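Local coordinates for oxidoreductase, short chain dehydrogenase/reductase family protein (Bifidobacterium adolescentis L2-32, PDB 6OW4), which acts as an NADH-dependent 20beta-hydroxysteroid dehydrogenase of the short-chain dehydrogenase/reductase family, at residues 51-56 with 263-268; 161-166 with 174-179. All coordinates share one frame; numbering follows the deposited sequence.

Contact 1: residues 51-56 with 263-268; sequences GGLGRN and DEIAST. With NAD (nicotinamide-adenine-dinucleotide), chain N.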
# COMPACT_ATOMS: atom_id res chain seq x y z
N GLY F 51 -2.61 11.98 -28.20
CA GLY F 51 -1.61 10.96 -27.82
C GLY F 51 -2.15 9.55 -27.97
O GLY F 51 -3.38 9.40 -28.14
N GLY F 52 -1.27 8.55 -27.89
CA GLY F 52 -1.57 7.12 -28.14
C GLY F 52 -2.63 6.57 -27.21
O GLY F 52 -3.61 5.98 -27.71
N LEU F 53 -2.45 6.73 -25.89
CA LEU F 53 -3.37 6.21 -24.85
C LEU F 53 -4.74 6.88 -24.99
O LEU F 53 -5.75 6.18 -24.87
CB LEU F 53 -2.79 6.47 -23.46
CG LEU F 53 -1.48 5.75 -23.14
CD1 LEU F 53 -1.08 5.98 -21.68
CD2 LEU F 53 -1.58 4.27 -23.42
N GLY F 54 -4.75 8.20 -25.22
CA GLY F 54 -5.97 9.01 -25.32
C GLY F 54 -6.85 8.59 -26.49
O GLY F 54 -8.03 8.26 -26.25
N ARG F 55 -6.30 8.57 -27.71
CA ARG F 55 -7.06 8.31 -28.96
C ARG F 55 -7.52 6.84 -28.98
O ARG F 55 -8.66 6.59 -29.41
CB ARG F 55 -6.25 8.70 -30.20
CG ARG F 55 -5.05 7.81 -30.51
CD ARG F 55 -4.18 8.45 -31.57
NE ARG F 55 -3.05 7.61 -31.97
CZ ARG F 55 -1.76 7.86 -31.72
NH1 ARG F 55 -1.39 8.95 -31.06
NH2 ARG F 55 -0.84 7.01 -32.15
N ASN F 56 -6.67 5.91 -28.53
CA ASN F 56 -6.98 4.45 -28.51
C ASN F 56 -8.06 4.16 -27.47
O ASN F 56 -8.95 3.33 -27.76
CB ASN F 56 -5.73 3.59 -28.27
CG ASN F 56 -4.85 3.47 -29.50
OD1 ASN F 56 -4.71 2.38 -30.05
ND2 ASN F 56 -4.26 4.57 -29.94
N ASP F 263 -3.89 -0.37 -26.96
CA ASP F 263 -5.11 -1.22 -26.92
C ASP F 263 -5.25 -1.89 -25.54
O ASP F 263 -6.40 -2.05 -25.08
CB ASP F 263 -5.09 -2.28 -28.03
CG ASP F 263 -3.87 -3.19 -27.98
OD1 ASP F 263 -2.80 -2.75 -28.43
OD2 ASP F 263 -4.00 -4.32 -27.48
N GLU F 264 -4.13 -2.27 -24.91
CA GLU F 264 -4.11 -2.99 -23.61
C GLU F 264 -4.46 -2.03 -22.46
O GLU F 264 -4.82 -2.51 -21.37
CB GLU F 264 -2.74 -3.63 -23.38
CG GLU F 264 -2.40 -4.69 -24.41
CD GLU F 264 -1.08 -5.40 -24.17
OE1 GLU F 264 -0.06 -4.70 -23.99
OE2 GLU F 264 -1.08 -6.64 -24.15
N ILE F 265 -4.34 -0.72 -22.71
CA ILE F 265 -4.82 0.36 -21.79
C ILE F 265 -6.28 0.68 -22.13
O ILE F 265 -7.06 0.92 -21.19
CB ILE F 265 -3.91 1.60 -21.88
CG1 ILE F 265 -2.45 1.26 -21.54
CG2 ILE F 265 -4.44 2.74 -21.03
CD1 ILE F 265 -2.23 0.83 -20.11
N ALA F 266 -6.62 0.67 -23.42
CA ALA F 266 -7.98 0.98 -23.94
C ALA F 266 -9.01 0.03 -23.31
O ALA F 266 -10.08 0.52 -22.90
CB ALA F 266 -7.98 0.88 -25.45
N SER F 267 -8.70 -1.26 -23.24
CA SER F 267 -9.58 -2.31 -22.66
C SER F 267 -9.80 -2.06 -21.16
O SER F 267 -10.92 -2.30 -20.68
CB SER F 267 -9.03 -3.69 -22.93
OG SER F 267 -7.61 -3.70 -22.85
N THR F 268 -8.77 -1.58 -20.45
CA THR F 268 -8.82 -1.26 -18.99
C THR F 268 -9.73 -0.04 -18.78
O THR F 268 -10.55 -0.08 -17.84
CB THR F 268 -7.42 -1.02 -18.41
OG1 THR F 268 -6.63 -2.18 -18.67
CG2 THR F 268 -7.44 -0.74 -16.93
PA NAD N . 1.48 11.74 -24.93
O1A NAD N . 2.51 12.77 -24.59
O2A NAD N . 1.26 11.71 -26.45
O5B NAD N . 0.09 12.04 -24.22
C5B NAD N . -0.08 13.21 -23.42
C4B NAD N . -1.16 14.09 -24.09
O4B NAD N . -1.61 15.16 -23.03
C3B NAD N . -0.73 14.72 -25.10
O3B NAD N . -1.59 14.53 -26.28
C2B NAD N . -0.71 16.33 -24.69
O2B NAD N . -0.99 17.15 -25.87
C1B NAD N . -1.60 16.48 -23.80
N9A NAD N . -1.22 17.61 -22.89
C8A NAD N . -0.15 17.96 -22.13
N7A NAD N . -0.43 19.15 -21.54
C5A NAD N . -1.66 19.53 -21.93
C6A NAD N . -2.43 20.66 -21.62
N6A NAD N . -2.24 21.82 -20.81
N1A NAD N . -3.66 20.81 -22.15
C2A NAD N . -4.17 19.86 -23.00
N3A NAD N . -3.42 18.73 -23.31
C4A NAD N . -2.16 18.58 -22.77
O3 NAD N . 2.02 10.26 -24.43
PN NAD N . 1.10 9.18 -23.67
O1N NAD N . 1.91 7.94 -23.46
O2N NAD N . -0.12 8.87 -24.53
O5D NAD N . 0.68 9.77 -22.25
C5D NAD N . -0.69 9.90 -21.89
C4D NAD N . -0.81 9.90 -20.34
O4D NAD N . -0.41 8.75 -19.87
C3D NAD N . 0.08 10.96 -19.72
O3D NAD N . -0.60 11.62 -18.73
C2D NAD N . 1.27 10.16 -19.13
O2D NAD N . 1.84 10.94 -17.99
C1D NAD N . 0.75 9.04 -18.77
N1N NAD N . 1.67 7.90 -18.75
C2N NAD N . 2.19 7.38 -19.92
C3N NAD N . 3.07 6.29 -19.89
C7N NAD N . 3.66 5.71 -21.20
O7N NAD N . 4.75 5.17 -21.17
N7N NAD N . 2.95 5.78 -22.42
C4N NAD N . 3.41 5.72 -18.68
C5N NAD N . 2.90 6.23 -17.50
C6N NAD N . 2.01 7.32 -17.54
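D263 and N56 meet loosely at the start of helix 262-273. N56 OD1 stays 4.2 Å from D263 N, and no hydrogen bond joins them. Their polar ends bond to other residues: N56 ND2 to D24 of the second subunit, D263 OD1 to T261 and OD2 to K36 of the second subunit. At I265 the contact turns apolar. L53 CD2 lies 3.7 Å from I265 CG1, with the two side chains aslant. L53 CG sits beside its own backbone N (chi1 -64°), and its two methyls part there. L53 CD2 goes to I265, while L53 CD1 comes 3.4 Å from NAD O4D. An alanine in place of L53 would probably leave a gap between I265 and the nicotinamide ribose. A266 closes the contact, its CB 3.5 Å from N56 O. G51 to G54 lie in the family's glycine-rich TGxxxGxG motif; G51 is the N-cap and helix 52-63 starts at G52. G51 CA lies 3.3 Å from NAD O2A, and L53 N gives O2N a weak hydrogen bond. The axes of the two helical segments pass 8.6 Å apart, crossing at -53°. I265 also rests on V287 of strand 284-287 and P230 of strand 223-230.

Contact 2: residues 161-166 with 174-179; sequences RIAHEI and GSLIFT. With NAD (nicotinamide-adenine-dinucleotide), chain N.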
# COMPACT_ATOMS: atom_id res chain seq x y z
N ARG F 161 -13.00 18.13 -12.27
CA ARG F 161 -14.04 18.90 -11.52
C ARG F 161 -15.25 19.15 -12.43
O ARG F 161 -16.38 18.88 -11.98
CB ARG F 161 -13.47 20.21 -10.98
CG ARG F 161 -14.34 20.87 -9.92
CD ARG F 161 -13.95 22.31 -9.62
NE ARG F 161 -13.96 23.12 -10.84
CZ ARG F 161 -12.95 23.86 -11.29
NH1 ARG F 161 -11.80 23.93 -10.63
NH2 ARG F 161 -13.09 24.54 -12.41
N ILE F 162 -15.02 19.65 -13.65
CA ILE F 162 -16.11 20.00 -14.61
C ILE F 162 -16.88 18.73 -14.98
O ILE F 162 -18.09 18.84 -15.24
CB ILE F 162 -15.57 20.75 -15.85
CG1 ILE F 162 -14.61 19.91 -16.69
CG2 ILE F 162 -14.95 22.08 -15.44
CD1 ILE F 162 -14.44 20.41 -18.11
N ALA F 163 -16.21 17.57 -14.99
CA ALA F 163 -16.81 16.25 -15.32
C ALA F 163 -17.89 15.90 -14.30
O ALA F 163 -19.05 15.67 -14.72
CB ALA F 163 -15.73 15.20 -15.38
N HIS F 164 -17.55 15.88 -13.01
CA HIS F 164 -18.48 15.50 -11.91
C HIS F 164 -19.42 16.67 -11.57
O HIS F 164 -20.47 16.41 -10.96
CB HIS F 164 -17.72 14.94 -10.69
CG HIS F 164 -16.91 15.93 -9.92
ND1 HIS F 164 -17.49 16.94 -9.18
CD2 HIS F 164 -15.58 16.05 -9.73
CE1 HIS F 164 -16.55 17.64 -8.58
NE2 HIS F 164 -15.37 17.12 -8.91
N GLU F 165 -19.06 17.89 -11.98
CA GLU F 165 -19.95 19.08 -11.90
C GLU F 165 -21.15 18.87 -12.83
O GLU F 165 -22.29 19.02 -12.36
CB GLU F 165 -19.19 20.36 -12.27
CG GLU F 165 -18.51 21.03 -11.08
CD GLU F 165 -17.63 22.22 -11.42
OE1 GLU F 165 -17.53 22.56 -12.62
OE2 GLU F 165 -17.05 22.81 -10.49
N ILE F 166 -20.89 18.53 -14.10
CA ILE F 166 -21.93 18.27 -15.14
C ILE F 166 -22.87 17.16 -14.65
O ILE F 166 -24.10 17.33 -14.77
CB ILE F 166 -21.28 17.92 -16.50
CG1 ILE F 166 -20.60 19.14 -17.13
CG2 ILE F 166 -22.29 17.29 -17.45
CD1 ILE F 166 -19.54 18.79 -18.15
N GLY F 174 -21.93 8.48 -12.96
CA GLY F 174 -20.88 8.44 -13.99
C GLY F 174 -19.61 7.77 -13.50
O GLY F 174 -19.58 7.32 -12.34
N SER F 175 -18.58 7.71 -14.36
CA SER F 175 -17.29 7.02 -14.11
C SER F 175 -16.12 7.93 -14.48
O SER F 175 -15.96 8.24 -15.68
CB SER F 175 -17.22 5.72 -14.87
OG SER F 175 -15.99 5.06 -14.65
N LEU F 176 -15.33 8.35 -13.48
CA LEU F 176 -14.08 9.13 -13.67
C LEU F 176 -12.90 8.17 -13.72
O LEU F 176 -12.75 7.37 -12.78
CB LEU F 176 -13.92 10.12 -12.51
CG LEU F 176 -15.12 11.02 -12.23
CD1 LEU F 176 -14.91 11.81 -10.94
CD2 LEU F 176 -15.38 11.96 -13.39
N ILE F 177 -12.10 8.24 -14.79
CA ILE F 177 -10.82 7.47 -14.94
C ILE F 177 -9.67 8.48 -15.08
O ILE F 177 -9.62 9.18 -16.10
CB ILE F 177 -10.88 6.49 -16.13
CG1 ILE F 177 -12.12 5.59 -16.08
CG2 ILE F 177 -9.60 5.66 -16.19
CD1 ILE F 177 -13.28 6.09 -16.92
N PHE F 178 -8.81 8.54 -14.07
CA PHE F 178 -7.59 9.40 -14.04
C PHE F 178 -6.39 8.53 -14.41
O PHE F 178 -6.21 7.48 -13.79
CB PHE F 178 -7.41 10.02 -12.65
CG PHE F 178 -8.50 10.95 -12.20
CD1 PHE F 178 -9.72 10.47 -11.76
CD2 PHE F 178 -8.29 12.32 -12.16
CE1 PHE F 178 -10.72 11.33 -11.33
CE2 PHE F 178 -9.28 13.18 -11.72
CZ PHE F 178 -10.49 12.69 -11.31
N THR F 179 -5.59 8.97 -15.39
CA THR F 179 -4.30 8.32 -15.74
C THR F 179 -3.24 8.73 -14.71
O THR F 179 -2.87 9.92 -14.69
CB THR F 179 -3.86 8.66 -17.18
OG1 THR F 179 -4.95 8.39 -18.06
CG2 THR F 179 -2.66 7.86 -17.62
PA NAD N . 1.48 11.74 -24.93
O1A NAD N . 2.51 12.77 -24.59
O2A NAD N . 1.26 11.71 -26.45
O5B NAD N . 0.09 12.04 -24.22
C5B NAD N . -0.08 13.21 -23.42
C4B NAD N . -1.16 14.09 -24.09
O4B NAD N . -1.61 15.16 -23.03
C3B NAD N . -0.73 14.72 -25.10
O3B NAD N . -1.59 14.53 -26.28
C2B NAD N . -0.71 16.33 -24.69
O2B NAD N . -0.99 17.15 -25.87
C1B NAD N . -1.60 16.48 -23.80
N9A NAD N . -1.22 17.61 -22.89
C8A NAD N . -0.15 17.96 -22.13
N7A NAD N . -0.43 19.15 -21.54
C5A NAD N . -1.66 19.53 -21.93
C6A NAD N . -2.43 20.66 -21.62
N6A NAD N . -2.24 21.82 -20.81
N1A NAD N . -3.66 20.81 -22.15
C2A NAD N . -4.17 19.86 -23.00
N3A NAD N . -3.42 18.73 -23.31
C4A NAD N . -2.16 18.58 -22.77
O3 NAD N . 2.02 10.26 -24.43
PN NAD N . 1.10 9.18 -23.67
O1N NAD N . 1.91 7.94 -23.46
O2N NAD N . -0.12 8.87 -24.53
O5D NAD N . 0.68 9.77 -22.25
C5D NAD N . -0.69 9.90 -21.89
C4D NAD N . -0.81 9.90 -20.34
O4D NAD N . -0.41 8.75 -19.87
C3D NAD N . 0.08 10.96 -19.72
O3D NAD N . -0.60 11.62 -18.73
C2D NAD N . 1.27 10.16 -19.13
O2D NAD N . 1.84 10.94 -17.99
C1D NAD N . 0.75 9.04 -18.77
N1N NAD N . 1.67 7.90 -18.75
C2N NAD N . 2.19 7.38 -19.92
C3N NAD N . 3.07 6.29 -19.89
C7N NAD N . 3.66 5.71 -21.20
O7N NAD N . 4.75 5.17 -21.17
N7N NAD N . 2.95 5.78 -22.42
C4N NAD N . 3.41 5.72 -18.68
C5N NAD N . 2.90 6.23 -17.50
C6N NAD N . 2.01 7.32 -17.54
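L176 carries this contact, reaching from strand 174-179 to two neighbouring residues of helix 142-170. Its CD2 methyl lies 3.8 Å from A163 CB. Its CD1 methyl lies 4.2 Å from H164 CB and comes at the H164 ring obliquely. The leucine torsions explain the reach. CG stands beside the backbone N and opposite the carbonyl carbon (chi1 -52°), and the next bond is extended (chi2 172°). The two methyls then meet adjacent residues of the helix. No hydrogen bond crosses; the touch is purely apolar.

H164 has CG set between its own N and carbonyl carbon (chi1 70°). This folds the imidazole back over the preceding turn. R161 O sits 3.5 Å above the plane, over the centre of the ring. The helix itself thus covers one face of the imidazole.

The CB of R161 is directed away from the strand. Its NE makes a salt bridge to E165 OE2 at 3.1 Å, with a weak, bent hydrogen bond. The E165 carboxylate carbon lies at the guanidinium edge, in its plane. R161 NH1 also pairs with E142 of the third subunit, so the same guanidinium serves a subunit interface. At the C-terminal end of the strand, T179 divides its two branches. T179 CG2 lies 3.3 Å from NAD O4D, while its OG1 bonds to N128 OD1.

Helix 142-170 links strand 124-127 to strand 174-179, its parallel neighbour, in a beta-alpha-beta crossover of the Rossmann fold. A163 also touches A125 of strand 124-127. H164 and F178 both pack on L214 of helix 198-217, the next helix over this face of the sheet. I162 and I166 also meet helix 105-119.

After helix 12-20 the chain runs through strand 42-47 and the cofactor-binding turn into helix 52-63; residues 51-56, at its start, are the first half of contact 1. It then builds most of the sheet before reaching helix 262-273, where contact 1 closes a loop of 206 residues. Contact 2 lies wholly within that span. It closes a short loop of seven residues, joining helix 142-170 to the strand that follows it. Contact 1 thus ties the beginning of the fold to its end, while contact 2 is local to one crossover. Their centres are 18 Å apart, and they do not touch. Both segment pairs reach the same NAD, through L53 and T179 at the nicotinamide ribose.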